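PDB 5WUT: ULam111 from Flavobacterium sp., which probably hydrolyses the beta-1,3-glucosidic bonds of laminarin, a storage glucan of brown algae. Local coordinates for residues Trp98-Met103 and Ile203-Ile208. Residues are numbered along the deposited sequence; the frame is centred on the assembly and turned at random.
Sequences WPAFWM and IINMAI
Trp102 and Ile203 form a hydrogen-bonded pair between adjacent antiparallel strands in the beta-jelly roll of this family 16 enzyme, where strand 97-105 runs between 118-123 and 200-208. Trp102, Ile203, Asn205, Ala100, Ala207 and Trp98 share one face of the sheet. It flanks strand 118-123, whose ExDxxE motif bears the catalytic carboxylates in family 16 enzymes, so this face probably lines the substrate cleft. With CG between the backbone N and the carbonyl carbon (chi1 52°), the indole of Trp102 leans toward the neighbouring strand and rests one face on Ile203. The branched CB of Ile203 meets that face in a CH-pi contact, 3.6 Å from the centroid of the five-membered ring of Trp102; a beta-branched residue gives the flat ring a broad apolar bed. The same pose carries NE1 of Trp102 to OD1 of Asn205, a 2.8 Å hydrogen bond nearly along the C=O axis, with ring and amide planes 76° apart. Asparagine suits this buried place because its amide serves both ways, OD1 accepting while ND2 donates to Tyr44 OH and to a water. Ala100 stands beside Asn205, its CB 3.7 Å from OD1 of Asn205; the small methyl leaves room for the amide to reach Trp102. Pro99, which has no N-H to give, fits a non-hydrogen-bonded pair with Met206. On the other face, CD1 of Phe101 touches CG1 of Ile204 at 3.9 Å, and both side chains pack on strand 224-234. The far end of the Trp98 ring leads away from 203-208, NE1 bonding to Glu123 OE1, while CE3 of Trp98 still touches CB of Ala207 at 4.1 Å. Over the centre of that ring sits the water, which donates to O of Trp98 and accepts from ND2 of Asn205, each at 2.9 Å.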
ATOM      1  N   TRP A  98      -2.275 -19.264 -10.637  1.00  8.81           N
ATOM      2  CA  TRP A  98      -1.497 -18.075 -10.987  1.00 10.82           C
ATOM      3  C   TRP A  98      -2.272 -17.135 -11.917  1.00  8.64           C
ATOM      4  O   TRP A  98      -2.122 -17.189 -13.156  1.00 10.63           O
ATOM      5  CB  TRP A  98      -0.157 -18.469 -11.631  1.00 11.10           C
ATOM      6  CG  TRP A  98       0.675 -17.272 -12.075  1.00 11.88           C
ATOM      7  CD1 TRP A  98       0.533 -15.967 -11.670  1.00 13.80           C
ATOM      8  CD2 TRP A  98       1.755 -17.281 -13.012  1.00 16.26           C
ATOM      9  NE1 TRP A  98       1.455 -15.168 -12.309  1.00 14.49           N
ATOM     10  CE2 TRP A  98       2.224 -15.955 -13.130  1.00 16.14           C
ATOM     11  CE3 TRP A  98       2.368 -18.278 -13.764  1.00 14.58           C
ATOM     12  CZ2 TRP A  98       3.276 -15.602 -13.982  1.00 17.39           C
ATOM     13  CZ3 TRP A  98       3.422 -17.932 -14.602  1.00 19.70           C
ATOM     14  CH2 TRP A  98       3.864 -16.605 -14.704  1.00 20.69           C
ATOM     15  N   PRO A  99      -3.096 -16.269 -11.314  1.00  9.78           N
ATOM     16  CA  PRO A  99      -3.797 -15.219 -12.048  1.00 10.87           C
ATOM     17  C   PRO A  99      -2.872 -14.060 -12.388  1.00  8.95           C
ATOM     18  O   PRO A  99      -1.941 -13.759 -11.628  1.00  9.66           O
ATOM     19  CB  PRO A  99      -4.876 -14.782 -11.067  1.00  9.89           C
ATOM     20  CG  PRO A  99      -4.217 -14.935  -9.735  1.00  8.47           C
ATOM     21  CD  PRO A  99      -3.450 -16.246  -9.884  1.00  9.49           C
ATOM     22  N   ALA A 100      -3.128 -13.414 -13.521  1.00  7.32           N
ATOM     23  CA  ALA A 100      -2.299 -12.287 -13.918  1.00  8.22           C
ATOM     24  C   ALA A 100      -3.049 -11.282 -14.776  1.00 10.06           C
ATOM     25  O   ALA A 100      -3.897 -11.643 -15.585  1.00 10.06           O
ATOM     26  CB  ALA A 100      -1.074 -12.780 -14.660  1.00  9.90           C
ATOM     27  N   PHE A 101      -2.716 -10.011 -14.589  1.00  8.17           N
ATOM     28  CA  PHE A 101      -3.098  -8.931 -15.499  1.00  8.55           C
ATOM     29  C   PHE A 101      -1.813  -8.196 -15.840  1.00  9.07           C
ATOM     30  O   PHE A 101      -1.096  -7.743 -14.945  1.00  8.90           O
ATOM     31  CB  PHE A 101      -4.140  -7.992 -14.856  1.00  9.90           C
ATOM     32  CG  PHE A 101      -4.285  -6.663 -15.565  1.00  8.81           C
ATOM     33  CD1 PHE A 101      -4.693  -6.615 -16.886  1.00 10.76           C
ATOM     34  CD2 PHE A 101      -4.009  -5.466 -14.908  1.00  9.45           C
ATOM     35  CE1 PHE A 101      -4.827  -5.397 -17.550  1.00 12.05           C
ATOM     36  CE2 PHE A 101      -4.138  -4.243 -15.573  1.00  8.91           C
ATOM     37  CZ  PHE A 101      -4.554  -4.219 -16.893  1.00 10.26           C
ATOM     38  N   TRP A 102      -1.499  -8.098 -17.122  1.00  7.86           N
ATOM     39  CA  TRP A 102      -0.169  -7.661 -17.517  1.00  8.52           C
ATOM     40  C   TRP A 102      -0.168  -7.125 -18.937  1.00  8.34           C
ATOM     41  O   TRP A 102      -1.227  -7.056 -19.567  1.00  8.66           O
ATOM     42  CB  TRP A 102       0.832  -8.827 -17.339  1.00  6.88           C
ATOM     43  CG  TRP A 102       0.467 -10.151 -17.994  1.00  9.03           C
ATOM     44  CD1 TRP A 102      -0.612 -10.939 -17.722  1.00  8.06           C
ATOM     45  CD2 TRP A 102       1.246 -10.853 -18.971  1.00  8.41           C
ATOM     46  NE1 TRP A 102      -0.569 -12.093 -18.499  1.00  8.44           N
ATOM     47  CE2 TRP A 102       0.564 -12.055 -19.271  1.00  9.87           C
ATOM     48  CE3 TRP A 102       2.445 -10.568 -19.636  1.00  9.88           C
ATOM     49  CZ2 TRP A 102       1.040 -12.969 -20.208  1.00 11.31           C
ATOM     50  CZ3 TRP A 102       2.925 -11.486 -20.571  1.00 11.27           C
ATOM     51  CH2 TRP A 102       2.215 -12.675 -20.839  1.00 10.90           C
ATOM     52  N   MET A 103       0.988  -6.654 -19.404  1.00  7.88           N
ATOM     53  CA  MET A 103       1.092  -6.042 -20.733  1.00  8.18           C
ATOM     54  C   MET A 103       2.333  -6.481 -21.486  1.00  9.06           C
ATOM     55  O   MET A 103       3.357  -6.760 -20.874  1.00  8.40           O
ATOM     56  CB  MET A 103       1.085  -4.506 -20.624  1.00  8.55           C
ATOM     57  CG  MET A 103      -0.145  -3.967 -19.941  1.00  8.22           C
ATOM     58  SD  MET A 103      -0.207  -2.174 -19.892  1.00 13.30           S
ATOM     59  CE  MET A 103      -0.754  -1.805 -21.555  1.00 16.33           C
ATOM     60  N   ILE A 203      -3.002  -8.342 -21.338  1.00  7.32           N
ATOM     61  CA  ILE A 203      -3.279  -9.779 -21.224  1.00  8.26           C
ATOM     62  C   ILE A 203      -3.944 -10.026 -19.880  1.00  8.17           C
ATOM     63  O   ILE A 203      -3.506  -9.476 -18.864  1.00  9.09           O
ATOM     64  CB  ILE A 203      -1.998 -10.642 -21.322  1.00  7.19           C
ATOM     65  CG1 ILE A 203      -1.188 -10.310 -22.584  1.00  7.81           C
ATOM     66  CG2 ILE A 203      -2.362 -12.134 -21.274  1.00  8.52           C
ATOM     67  CD1 ILE A 203      -0.115  -9.215 -22.344  1.00  8.82           C
ATOM     68  N   ILE A 204      -5.019 -10.815 -19.876  1.00  7.52           N
ATOM     69  CA  ILE A 204      -5.600 -11.352 -18.640  1.00  8.26           C
ATOM     70  C   ILE A 204      -5.553 -12.864 -18.742  1.00  9.96           C
ATOM     71  O   ILE A 204      -5.990 -13.430 -19.747  1.00 10.73           O
ATOM     72  CB  ILE A 204      -7.052 -10.888 -18.424  1.00 11.39           C
ATOM     73  CG1 ILE A 204      -7.118  -9.373 -18.318  1.00  9.80           C
ATOM     74  CG2 ILE A 204      -7.640 -11.512 -17.160  1.00  9.42           C
ATOM     75  CD1 ILE A 204      -8.563  -8.824 -18.266  1.00 12.67           C
ATOM     76  N   ASN A 205      -5.031 -13.543 -17.729  1.00  9.23           N
ATOM     77  CA  ASN A 205      -5.037 -15.003 -17.805  1.00  9.36           C
ATOM     78  C   ASN A 205      -4.997 -15.625 -16.426  1.00 10.71           C
ATOM     79  O   ASN A 205      -4.739 -14.956 -15.429  1.00  8.93           O
ATOM     80  CB  ASN A 205      -3.856 -15.523 -18.639  1.00  8.46           C
ATOM     81  CG  ASN A 205      -2.546 -15.460 -17.896  1.00 11.17           C
ATOM     82  OD1 ASN A 205      -1.912 -14.403 -17.834  1.00 12.60           O
ATOM     83  ND2 ASN A 205      -2.135 -16.587 -17.301  1.00 10.55           N
ATOM     84  N   MET A 206      -5.253 -16.923 -16.367  1.00  9.30           N
ATOM     85  CA  MET A 206      -5.029 -17.645 -15.121  1.00  9.49           C
ATOM     86  C   MET A 206      -4.367 -18.977 -15.439  1.00 13.72           C
ATOM     87  O   MET A 206      -4.970 -19.864 -16.061  1.00 11.00           O
ATOM     88  CB  MET A 206      -6.331 -17.827 -14.337  1.00  9.58           C
ATOM     89  CG  MET A 206      -6.168 -18.725 -13.106  1.00 10.42           C
ATOM     90  SD  MET A 206      -7.504 -18.664 -11.889  1.00 13.42           S
ATOM     91  CE  MET A 206      -8.952 -18.708 -12.943  1.00 11.63           C
ATOM     92  N   ALA A 207      -3.095 -19.088 -15.078  1.00 10.23           N
ATOM     93  CA  ALA A 207      -2.339 -20.314 -15.298  1.00  7.92           C
ATOM     94  C   ALA A 207      -2.419 -21.278 -14.095  1.00 10.40           C
ATOM     95  O   ALA A 207      -2.830 -20.910 -12.994  1.00  9.77           O
ATOM     96  CB  ALA A 207      -0.897 -19.986 -15.617  1.00 10.25           C
ATOM     97  N   ILE A 208      -2.054 -22.532 -14.343  1.00  9.71           N
ATOM     98  CA  ILE A 208      -2.084 -23.580 -13.337  1.00 11.58           C
ATOM     99  C   ILE A 208      -0.752 -24.312 -13.312  1.00 12.56           C
ATOM    100  O   ILE A 208      -0.310 -24.824 -14.339  1.00 11.54           O
ATOM    101  CB  ILE A 208      -3.205 -24.598 -13.623  1.00 11.31           C
ATOM    102  CG1 ILE A 208      -4.561 -23.898 -13.533  1.00 11.78           C
ATOM    103  CG2 ILE A 208      -3.096 -25.799 -12.657  1.00 11.22           C
ATOM    104  CD1 ILE A 208      -5.715 -24.705 -14.132  1.00 12.91           C
TER
HETATM  105  O   HOH W   1      -0.183 -16.345 -15.201  1.00 15.73           O